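Local coordinates for protein SxtG (Microseira wollei, PDB 6U1R) that acts as an amidinotransferase in saxitoxin biosynthesis, probably passing an amidino group to its acceptor by way of a covalent enzyme intermediate, at residues A[354-359]-A[363-368]; A[31-36]-A[134-139]; A[111-116]-A[160-165]. All coordinates share one frame; numbering follows the deposited sequence.

Contact 1: A[354-359]-A[363-368]; sequences CSFESY and LGSFHC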
loop_
_atom_site.group_PDB
_atom_site.type_symbol
_atom_site.label_atom_id
_atom_site.label_comp_id
_atom_site.label_asym_id
_atom_site.label_seq_id
_atom_site.Cartn_x
_atom_site.Cartn_y
_atom_site.Cartn_z
ATOM N N CYS A 354 -11.165 -34.350 -1.131
ATOM C CA CYS A 354 -9.753 -34.272 -0.766
ATOM C C CYS A 354 -9.612 -34.249 0.754
ATOM O O CYS A 354 -10.332 -33.498 1.418
ATOM C CB CYS A 354 -9.121 -33.010 -1.386
ATOM S SG CYS A 354 -7.311 -32.860 -1.134
ATOM N N SER A 355 -8.679 -35.034 1.309
ATOM C CA SER A 355 -8.361 -34.960 2.734
ATOM C C SER A 355 -7.522 -33.714 3.007
ATOM O O SER A 355 -6.520 -33.469 2.323
ATOM C CB SER A 355 -7.598 -36.202 3.206
ATOM O OG SER A 355 -8.367 -37.379 3.031
ATOM N N PHE A 356 -7.932 -32.925 4.003
ATOM C CA PHE A 356 -7.336 -31.608 4.198
ATOM C C PHE A 356 -7.492 -31.074 5.619
ATOM O O PHE A 356 -7.156 -29.912 5.868
ATOM C CB PHE A 356 -7.943 -30.618 3.190
ATOM C CG PHE A 356 -6.985 -29.527 2.739
ATOM C CD1 PHE A 356 -5.785 -29.848 2.130
ATOM C CD2 PHE A 356 -7.291 -28.185 2.910
ATOM C CE1 PHE A 356 -4.910 -28.858 1.691
ATOM C CE2 PHE A 356 -6.427 -27.188 2.476
ATOM C CZ PHE A 356 -5.222 -27.535 1.869
ATOM N N GLU A 357 -7.976 -31.892 6.568
ATOM C CA GLU A 357 -8.120 -31.392 7.938
ATOM C C GLU A 357 -6.790 -31.044 8.594
ATOM O O GLU A 357 -6.786 -30.262 9.556
ATOM C CB GLU A 357 -8.850 -32.392 8.831
ATOM C CG GLU A 357 -10.293 -32.571 8.450
ATOM C CD GLU A 357 -11.118 -33.181 9.558
ATOM O OE1 GLU A 357 -10.570 -33.985 10.360
ATOM O OE2 GLU A 357 -12.319 -32.838 9.629
ATOM N N SER A 358 -5.665 -31.585 8.092
ATOM C CA SER A 358 -4.353 -31.221 8.625
ATOM C C SER A 358 -3.987 -29.783 8.319
ATOM O O SER A 358 -3.051 -29.256 8.928
ATOM C CB SER A 358 -3.251 -32.123 8.064
ATOM O OG SER A 358 -3.411 -33.454 8.543
ATOM N N TYR A 359 -4.676 -29.155 7.372
ATOM C CA TYR A 359 -4.464 -27.749 7.073
ATOM C C TYR A 359 -5.201 -26.832 8.037
ATOM O O TYR A 359 -4.783 -25.685 8.223
ATOM C CB TYR A 359 -4.910 -27.469 5.636
ATOM C CG TYR A 359 -4.076 -26.425 4.914
ATOM C CD1 TYR A 359 -2.887 -26.777 4.275
ATOM C CD2 TYR A 359 -4.499 -25.100 4.828
ATOM C CE1 TYR A 359 -2.122 -25.837 3.594
ATOM C CE2 TYR A 359 -3.734 -24.150 4.151
ATOM C CZ TYR A 359 -2.552 -24.519 3.543
ATOM O OH TYR A 359 -1.801 -23.591 2.860
ATOM N N LEU A 363 -5.327 -22.306 9.874
ATOM C CA LEU A 363 -6.415 -21.338 9.813
ATOM C C LEU A 363 -7.032 -21.209 8.425
ATOM O O LEU A 363 -7.553 -20.139 8.069
ATOM C CB LEU A 363 -5.939 -19.964 10.295
ATOM C CG LEU A 363 -5.291 -19.960 11.692
ATOM C CD1 LEU A 363 -5.087 -18.533 12.189
ATOM C CD2 LEU A 363 -6.106 -20.768 12.685
ATOM N N GLY A 364 -6.992 -22.280 7.642
ATOM C CA GLY A 364 -7.675 -22.272 6.359
ATOM C C GLY A 364 -8.017 -23.657 5.852
ATOM O O GLY A 364 -7.520 -24.674 6.339
ATOM N N SER A 365 -8.882 -23.677 4.832
ATOM C CA SER A 365 -9.063 -24.864 4.007
ATOM C C SER A 365 -8.869 -24.434 2.552
ATOM O O SER A 365 -8.102 -23.503 2.297
ATOM C CB SER A 365 -10.429 -25.513 4.265
ATOM O OG SER A 365 -10.536 -26.773 3.612
ATOM N N PHE A 366 -9.556 -25.074 1.594
ATOM C CA PHE A 366 -9.173 -24.946 0.181
ATOM C C PHE A 366 -9.268 -23.501 -0.320
ATOM O O PHE A 366 -8.386 -23.021 -1.044
ATOM C CB PHE A 366 -10.052 -25.843 -0.699
ATOM C CG PHE A 366 -10.124 -27.265 -0.230
ATOM C CD1 PHE A 366 -9.016 -28.101 -0.323
ATOM C CD2 PHE A 366 -11.301 -27.765 0.330
ATOM C CE1 PHE A 366 -9.084 -29.408 0.125
ATOM C CE2 PHE A 366 -11.376 -29.050 0.768
ATOM C CZ PHE A 366 -10.274 -29.881 0.672
ATOM N N HIS A 367 -10.368 -22.813 -0.009
ATOM C CA HIS A 367 -10.514 -21.443 -0.484
ATOM C C HIS A 367 -9.473 -20.525 0.157
ATOM O O HIS A 367 -8.879 -19.687 -0.528
ATOM C CB HIS A 367 -11.947 -20.962 -0.233
ATOM C CG HIS A 367 -12.288 -19.649 -0.880
ATOM N ND1 HIS A 367 -12.326 -18.464 -0.177
ATOM C CD2 HIS A 367 -12.643 -19.341 -2.151
ATOM C CE1 HIS A 367 -12.681 -17.481 -0.984
ATOM N NE2 HIS A 367 -12.877 -17.983 -2.191
ATOM N N CYS A 368 -9.218 -20.684 1.461
ATOM C CA CYS A 368 -8.206 -19.877 2.150
ATOM C C CYS A 368 -6.816 -20.104 1.573
ATOM O O CYS A 368 -5.994 -19.183 1.536
ATOM C CB CYS A 368 -8.160 -20.226 3.634
ATOM S SG CYS A 368 -9.635 -19.779 4.511
#
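Phe356 and Phe366 form an offset (parallel-displaced) stack in the loop between strands 350-354 and 370-375. In this five-bladed alpha/beta propeller of the amidinotransferase (pentein) family, the loop also carries Cys368, predicted to form the amidino-cysteine intermediate. The rings reach over one another from the two sides of the loop, with centroids 4.6 Å apart and planes at 20°. Packing is tight where Phe366 CE1 sits over Phe356 CG, at 3.4 Å. Phe366 reaches that place because its CG stands anti to the carbonyl carbon (chi1 -51°), beside the backbone N. Its CZ also lies 3.7 Å from Cys354 O, which comes in at the ring edge, and the Cys354 sulfur makes an oblique sulfur-aromatic contact with the same ring. Phenylalanines suit this buried layer, since two flat, apolar rings slide together with no polar atom to satisfy. Tyr359 CB lies over the opposite face of Phe356, toward its rim, and Ser365 OG is 3.6 Å from Phe356 CD2.

The other side of 354-359 is looser. Ser355 and Glu357 direct their CB atoms away from 363-368 and are partly exposed; Glu357 OE2 hydrogen-bonds His306 NE2, and Ser358 N hydrogen-bonds Glu92 OE1 of helix 83-102. A tight turn, closed by Tyr359 N to Phe356 O at 3.0 Å, brings Tyr359 back inward, its OH hydrogen-bonded to Ala133 O. Glycine suits position 364 because a CB there would collide with that of Cys368. Gly364 O lies at the edge of the tyrosine ring, 3.4 Å from Tyr359 CD2.

Contact 2: A[31-36]-A[134-139]; sequences YNEWDA and NPRDVF
Glu33 and Arg136 meet in a long salt bridge, OE1 to NH1 3.6 Å. OE1 stands off the plane of the guanidinium, so attraction between charges, not a directed N-H, joins the pair. Carboxylate and guanidinium are turned 53° apart, and two waters make the directed bonds that the ions themselves do not. One donates to Glu33 OE2 at 2.6 Å and accepts from Arg136 NH1 at 3.0 Å. The other donates to Glu33 OE1 at 2.8 Å and takes only a weak bond from Arg136 NH2. Arginine suits this place because its five N-H groups can serve several acceptors at once; bends at chi2 (78°) and chi3 (55°) fold the chain toward Asp372 and Thr370 for the terminal nitrogens and His367 O for NE. Glu33 is held in turn by Arg221 N and by His367 NE2. This buried polar network lies beside the predicted active site of the alpha/beta propeller, the Arg136 side chain being about 5 Å from that of Cys368.

Farther out, an Asx turn shapes the backbone around Glu33. Asparagine suits position 32 because its amide offers both an acceptor for two backbone N-H groups and a donor for Asp35. Asn32 OD1 accepts from Trp34 N at 3.1 Å, slightly tilted from the carbonyl plane, and from Asp35 N at 2.9 Å within it. ND2 donates to Asp35 OD2 at 3.0 Å, meeting that oxygen from above the carboxylate plane.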
loop_
_atom_site.group_PDB
_atom_site.type_symbol
_atom_site.label_atom_id
_atom_site.label_comp_id
_atom_site.label_asym_id
_atom_site.label_seq_id
_atom_site.Cartn_x
_atom_site.Cartn_y
_atom_site.Cartn_z
ATOM N N TYR A 31 -12.804 -12.438 -11.957
ATOM C CA TYR A 31 -13.902 -11.543 -11.632
ATOM C C TYR A 31 -14.902 -12.124 -10.639
ATOM O O TYR A 31 -15.788 -11.392 -10.196
ATOM C CB TYR A 31 -14.643 -11.151 -12.917
ATOM C CG TYR A 31 -13.848 -10.258 -13.834
ATOM C CD1 TYR A 31 -13.748 -8.897 -13.587
ATOM C CD2 TYR A 31 -13.206 -10.772 -14.964
ATOM C CE1 TYR A 31 -13.045 -8.061 -14.449
ATOM C CE2 TYR A 31 -12.489 -9.943 -15.815
ATOM C CZ TYR A 31 -12.421 -8.597 -15.551
ATOM O OH TYR A 31 -11.728 -7.760 -16.387
ATOM N N ASN A 32 -14.781 -13.397 -10.275
ATOM C CA ASN A 32 -15.759 -14.058 -9.417
ATOM C C ASN A 32 -15.137 -15.358 -8.917
ATOM O O ASN A 32 -13.992 -15.676 -9.241
ATOM C CB ASN A 32 -17.057 -14.290 -10.193
ATOM C CG ASN A 32 -16.796 -15.006 -11.476
ATOM O OD1 ASN A 32 -16.291 -16.127 -11.461
ATOM N ND2 ASN A 32 -17.059 -14.344 -12.612
ATOM N N GLU A 33 -15.903 -16.129 -8.150
ATOM C CA GLU A 33 -15.363 -17.320 -7.492
ATOM C C GLU A 33 -15.481 -18.598 -8.329
ATOM O O GLU A 33 -15.035 -19.651 -7.868
ATOM C CB GLU A 33 -16.061 -17.545 -6.138
ATOM C CG GLU A 33 -16.086 -16.313 -5.204
ATOM C CD GLU A 33 -14.717 -15.918 -4.628
ATOM O OE1 GLU A 33 -13.788 -16.753 -4.630
ATOM O OE2 GLU A 33 -14.580 -14.742 -4.193
ATOM N N TRP A 34 -16.045 -18.541 -9.542
ATOM C CA TRP A 34 -16.489 -19.760 -10.221
ATOM C C TRP A 34 -16.070 -19.898 -11.682
ATOM O O TRP A 34 -16.206 -21.006 -12.214
ATOM C CB TRP A 34 -18.019 -19.877 -10.175
ATOM C CG TRP A 34 -18.701 -18.698 -10.793
ATOM C CD1 TRP A 34 -18.865 -18.452 -12.133
ATOM C CD2 TRP A 34 -19.303 -17.591 -10.104
ATOM N NE1 TRP A 34 -19.524 -17.265 -12.316
ATOM C CE2 TRP A 34 -19.812 -16.717 -11.091
ATOM C CE3 TRP A 34 -19.472 -17.258 -8.754
ATOM C CZ2 TRP A 34 -20.466 -15.533 -10.769
ATOM C CZ3 TRP A 34 -20.114 -16.073 -8.439
ATOM C CH2 TRP A 34 -20.622 -15.240 -9.438
ATOM N N ASP A 35 -15.657 -18.835 -12.369
ATOM C CA ASP A 35 -15.273 -19.002 -13.767
ATOM C C ASP A 35 -14.126 -20.014 -13.871
ATOM O O ASP A 35 -13.346 -20.219 -12.927
ATOM C CB ASP A 35 -14.867 -17.660 -14.403
ATOM C CG ASP A 35 -16.047 -16.781 -14.807
ATOM O OD1 ASP A 35 -17.193 -17.267 -14.979
ATOM O OD2 ASP A 35 -15.810 -15.564 -14.995
ATOM N N ALA A 36 -14.032 -20.658 -15.034
ATOM C CA ALA A 36 -13.114 -21.777 -15.239
ATOM C C ALA A 36 -11.686 -21.448 -14.808
ATOM O O ALA A 36 -11.046 -20.550 -15.365
ATOM C CB ALA A 36 -13.144 -22.187 -16.718
ATOM N N ASN A 134 -2.208 -18.980 3.732
ATOM C CA ASN A 134 -3.510 -18.414 3.360
ATOM C C ASN A 134 -3.344 -17.234 2.406
ATOM O O ASN A 134 -3.564 -16.082 2.795
ATOM C CB ASN A 134 -4.270 -17.948 4.602
ATOM C CG ASN A 134 -4.550 -19.063 5.598
ATOM O OD1 ASN A 134 -5.528 -19.784 5.459
ATOM N ND2 ASN A 134 -3.717 -19.190 6.613
ATOM N N PRO A 135 -2.994 -17.483 1.137
ATOM C CA PRO A 135 -2.943 -16.376 0.163
ATOM C C PRO A 135 -4.229 -15.553 0.096
ATOM O O PRO A 135 -4.181 -14.339 -0.185
ATOM C CB PRO A 135 -2.688 -17.083 -1.182
ATOM C CG PRO A 135 -2.388 -18.484 -0.879
ATOM C CD PRO A 135 -2.797 -18.801 0.516
ATOM N N ARG A 136 -5.381 -16.191 0.330
ATOM C CA ARG A 136 -6.673 -15.519 0.225
ATOM C C ARG A 136 -6.804 -14.360 1.216
ATOM O O ARG A 136 -7.583 -13.431 0.984
ATOM C CB ARG A 136 -7.796 -16.544 0.460
ATOM C CG ARG A 136 -9.226 -16.050 0.250
ATOM C CD ARG A 136 -9.632 -15.973 -1.210
ATOM N NE ARG A 136 -9.439 -17.243 -1.921
ATOM C CZ ARG A 136 -9.737 -17.425 -3.205
ATOM N NH1 ARG A 136 -10.305 -16.446 -3.903
ATOM N NH2 ARG A 136 -9.498 -18.588 -3.790
ATOM N N ASP A 137 -6.090 -14.412 2.346
ATOM C CA ASP A 137 -6.227 -13.359 3.357
ATOM C C ASP A 137 -5.543 -12.058 2.952
ATOM O O ASP A 137 -5.932 -10.980 3.418
ATOM C CB ASP A 137 -5.615 -13.807 4.692
ATOM C CG ASP A 137 -6.271 -15.034 5.280
ATOM O OD1 ASP A 137 -7.311 -15.498 4.737
ATOM O OD2 ASP A 137 -5.735 -15.543 6.309
ATOM N N VAL A 138 -4.519 -12.138 2.109
ATOM C CA VAL A 138 -3.503 -11.099 1.992
ATOM C C VAL A 138 -3.765 -10.216 0.782
ATOM O O VAL A 138 -3.378 -9.042 0.763
ATOM C CB VAL A 138 -2.106 -11.752 1.910
ATOM C CG1 VAL A 138 -1.000 -10.700 1.725
ATOM C CG2 VAL A 138 -1.864 -12.593 3.168
ATOM N N PHE A 139 -4.419 -10.778 -0.244
ATOM C CA PHE A 139 -4.605 -10.122 -1.535
ATOM C C PHE A 139 -6.026 -10.327 -2.036
ATOM O O PHE A 139 -6.587 -11.408 -1.875
ATOM C CB PHE A 139 -3.697 -10.685 -2.641
ATOM C CG PHE A 139 -2.243 -10.808 -2.269
ATOM C CD1 PHE A 139 -1.407 -9.718 -2.370
ATOM C CD2 PHE A 139 -1.722 -12.013 -1.837
ATOM C CE1 PHE A 139 -0.057 -9.822 -2.060
ATOM C CE2 PHE A 139 -0.363 -12.122 -1.506
ATOM C CZ PHE A 139 0.456 -11.020 -1.616
HETATM O O HOH W 1 -11.999 -18.691 -5.608
HETATM O O HOH W 2 -12.275 -14.281 -3.142
#

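Contact 3: A[111-116]-A[160-165]; sequences KPVDFF and AWAYRD. With FMT (formic acid), chain C.
The Phe115 ring meets the Ala162 methyl obliquely, CZ to CB 4.4 Å, while Val113 CG2 rests on one ring face, offset toward the rim, 3.6 Å above the plane. Trp161 has the carbon of a bound formic acid at its edge, near the ring plane, and meets Phe186 of the second subunit edge-to-face. The Tyr163 ring makes an edge-to-face pair with Phe139.

Ala162 is the centre of the contact. Its single methyl is small enough to let two backbones approach, so that CB lies 3.6 Å from Lys111 O and 4.0 Å from Val113 CG2. The valine's branched side chain suits the junction: with chi1 at -66°, CG1 lies against Ala162 CA while CG2 touches both the Ala162 methyl and the Phe115 ring, the three groups closing a small triangle. An inverse gamma turn centred on Asp114, closed by Phe115 N to Val113 O at 2.9 Å, folds this phenylalanine back toward Val113. It also leaves Asp114 N directed at the formic acid, O2 at 3.1 Å and 163°, a ligand probably taken from the crystallisation liquor.

On the polar side one water donates both to Lys111 O, at 2.9 Å, and to Ala162 O, at 2.8 Å. Beyond Tyr163 the chain enters helix 164-172, where Arg164 pairs with Glu148 and also bonds Lys182 O of the second subunit. At the solvent-exposed end the charged atoms of Lys111 and Asp165 are not in contact; both residues touch a crystal neighbour, which may influence their positions.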
loop_
_atom_site.group_PDB
_atom_site.type_symbol
_atom_site.label_atom_id
_atom_site.label_comp_id
_atom_site.label_asym_id
_atom_site.label_seq_id
_atom_site.Cartn_x
_atom_site.Cartn_y
_atom_site.Cartn_z
ATOM N N LYS A 111 7.017 -20.166 -2.180
ATOM C CA LYS A 111 8.165 -20.637 -1.410
ATOM C C LYS A 111 8.192 -19.967 -0.042
ATOM O O LYS A 111 7.984 -18.753 0.054
ATOM C CB LYS A 111 9.476 -20.320 -2.126
ATOM C CG LYS A 111 9.530 -20.734 -3.587
ATOM C CD LYS A 111 10.675 -20.016 -4.322
ATOM C CE LYS A 111 11.092 -20.766 -5.570
ATOM N NZ LYS A 111 9.937 -21.430 -6.267
ATOM N N PRO A 112 8.474 -20.722 1.023
ATOM C CA PRO A 112 8.579 -20.107 2.350
ATOM C C PRO A 112 9.691 -19.068 2.407
ATOM O O PRO A 112 10.623 -19.054 1.602
ATOM C CB PRO A 112 8.880 -21.296 3.274
ATOM C CG PRO A 112 9.482 -22.339 2.364
ATOM C CD PRO A 112 8.749 -22.171 1.071
ATOM N N VAL A 113 9.549 -18.165 3.365
ATOM C CA VAL A 113 10.554 -17.163 3.687
ATOM C C VAL A 113 10.760 -17.239 5.197
ATOM O O VAL A 113 10.260 -18.168 5.843
ATOM C CB VAL A 113 10.106 -15.770 3.207
ATOM C CG1 VAL A 113 10.047 -15.725 1.681
ATOM C CG2 VAL A 113 8.727 -15.422 3.766
ATOM N N ASP A 114 11.489 -16.282 5.777
ATOM C CA ASP A 114 11.838 -16.325 7.204
ATOM C C ASP A 114 10.694 -15.786 8.066
ATOM O O ASP A 114 10.757 -14.680 8.625
ATOM C CB ASP A 114 13.094 -15.508 7.485
ATOM C CG ASP A 114 14.351 -16.110 6.893
ATOM O OD1 ASP A 114 14.357 -17.317 6.551
ATOM O OD2 ASP A 114 15.349 -15.357 6.806
ATOM N N PHE A 115 9.666 -16.607 8.264
ATOM C CA PHE A 115 8.601 -16.183 9.172
ATOM C C PHE A 115 9.065 -16.132 10.621
ATOM O O PHE A 115 8.436 -15.443 11.436
ATOM C CB PHE A 115 7.374 -17.095 9.019
ATOM C CG PHE A 115 6.737 -16.980 7.676
ATOM C CD1 PHE A 115 6.010 -15.840 7.340
ATOM C CD2 PHE A 115 6.897 -17.976 6.729
ATOM C CE1 PHE A 115 5.452 -15.700 6.082
ATOM C CE2 PHE A 115 6.330 -17.836 5.465
ATOM C CZ PHE A 115 5.623 -16.696 5.148
ATOM N N PHE A 116 10.144 -16.837 10.971
ATOM C CA PHE A 116 10.621 -16.783 12.349
ATOM C C PHE A 116 11.194 -15.415 12.717
ATOM O O PHE A 116 11.308 -15.112 13.904
ATOM C CB PHE A 116 11.677 -17.869 12.592
ATOM C CG PHE A 116 12.949 -17.659 11.830
ATOM C CD1 PHE A 116 13.889 -16.719 12.248
ATOM C CD2 PHE A 116 13.220 -18.399 10.692
ATOM C CE1 PHE A 116 15.065 -16.524 11.533
ATOM C CE2 PHE A 116 14.394 -18.207 9.976
ATOM C CZ PHE A 116 15.315 -17.272 10.399
ATOM N N ALA A 160 3.069 -10.351 2.603
ATOM C CA ALA A 160 3.125 -10.363 1.146
ATOM C C ALA A 160 4.496 -10.757 0.605
ATOM O O ALA A 160 4.606 -11.067 -0.584
ATOM C CB ALA A 160 2.735 -8.997 0.572
ATOM N N TRP A 161 5.533 -10.767 1.441
ATOM C CA TRP A 161 6.897 -10.920 0.936
ATOM C C TRP A 161 7.098 -12.243 0.200
ATOM O O TRP A 161 7.768 -12.282 -0.843
ATOM C CB TRP A 161 7.883 -10.776 2.094
ATOM C CG TRP A 161 8.219 -9.331 2.389
ATOM C CD1 TRP A 161 7.492 -8.209 2.031
ATOM C CD2 TRP A 161 9.382 -8.850 3.064
ATOM N NE1 TRP A 161 8.144 -7.074 2.453
ATOM C CE2 TRP A 161 9.305 -7.439 3.087
ATOM C CE3 TRP A 161 10.488 -9.478 3.646
ATOM C CZ2 TRP A 161 10.291 -6.649 3.674
ATOM C CZ3 TRP A 161 11.467 -8.693 4.229
ATOM C CH2 TRP A 161 11.363 -7.293 4.237
ATOM N N ALA A 162 6.520 -13.335 0.700
ATOM C CA ALA A 162 6.735 -14.623 0.032
ATOM C C ALA A 162 6.194 -14.638 -1.392
ATOM O O ALA A 162 6.651 -15.454 -2.211
ATOM C CB ALA A 162 6.093 -15.758 0.831
ATOM N N TYR A 163 5.280 -13.724 -1.715
ATOM C CA TYR A 163 4.610 -13.661 -3.005
ATOM C C TYR A 163 5.218 -12.664 -3.986
ATOM O O TYR A 163 4.726 -12.554 -5.107
ATOM C CB TYR A 163 3.143 -13.294 -2.800
ATOM C CG TYR A 163 2.413 -14.211 -1.851
ATOM C CD1 TYR A 163 2.455 -14.004 -0.482
ATOM C CD2 TYR A 163 1.670 -15.287 -2.328
ATOM C CE1 TYR A 163 1.799 -14.843 0.389
ATOM C CE2 TYR A 163 1.005 -16.112 -1.475
ATOM C CZ TYR A 163 1.073 -15.895 -0.113
ATOM O OH TYR A 163 0.404 -16.734 0.719
ATOM N N ARG A 164 6.235 -11.900 -3.590
ATOM C CA ARG A 164 6.667 -10.790 -4.434
ATOM C C ARG A 164 7.326 -11.259 -5.733
ATOM O O ARG A 164 7.239 -10.558 -6.750
ATOM C CB ARG A 164 7.605 -9.871 -3.647
ATOM C CG ARG A 164 6.864 -8.903 -2.702
ATOM C CD ARG A 164 5.850 -7.992 -3.439
ATOM N NE ARG A 164 5.014 -7.187 -2.522
ATOM C CZ ARG A 164 5.483 -6.135 -1.870
ATOM N NH1 ARG A 164 6.753 -5.800 -2.011
ATOM N NH2 ARG A 164 4.706 -5.425 -1.080
ATOM N N ASP A 165 7.989 -12.415 -5.739
ATOM C CA ASP A 165 8.483 -12.957 -7.005
ATOM C C ASP A 165 7.343 -13.128 -8.006
ATOM O O ASP A 165 7.466 -12.758 -9.180
ATOM C CB ASP A 165 9.174 -14.305 -6.781
ATOM C CG ASP A 165 10.545 -14.177 -6.155
ATOM O OD1 ASP A 165 11.191 -13.123 -6.316
ATOM O OD2 ASP A 165 10.987 -15.153 -5.514
HETATM C C FMT C . 12.762 -13.064 3.688
HETATM O O1 FMT C . 12.656 -13.148 2.468
HETATM O O2 FMT C . 13.020 -14.074 4.328
HETATM O O HOH W 3 8.960 -17.050 -2.146
#

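From the N terminus, contact 2 opens first, at 31-36 before strand 37-42. Before it closes at 134-139, the chain enters contact 3 at 111-116, which closes only at 160-165, so these two loops cross. Contact 1 follows both in series and closes a short loop between strands 350-354 and 370-375. Contact 2 brings the N-terminal loop to helix 135-138; contact 3 joins the loop after strand 106-109 to the start of helix 164-172, near the second subunit. Residues 134-139 touch both other contacts: Asn134 OD1 packs on Cys368 CB of contact 1, while Pro135 CA lies against Tyr163 OH of contact 3. Contacts 1 and 3 do not touch.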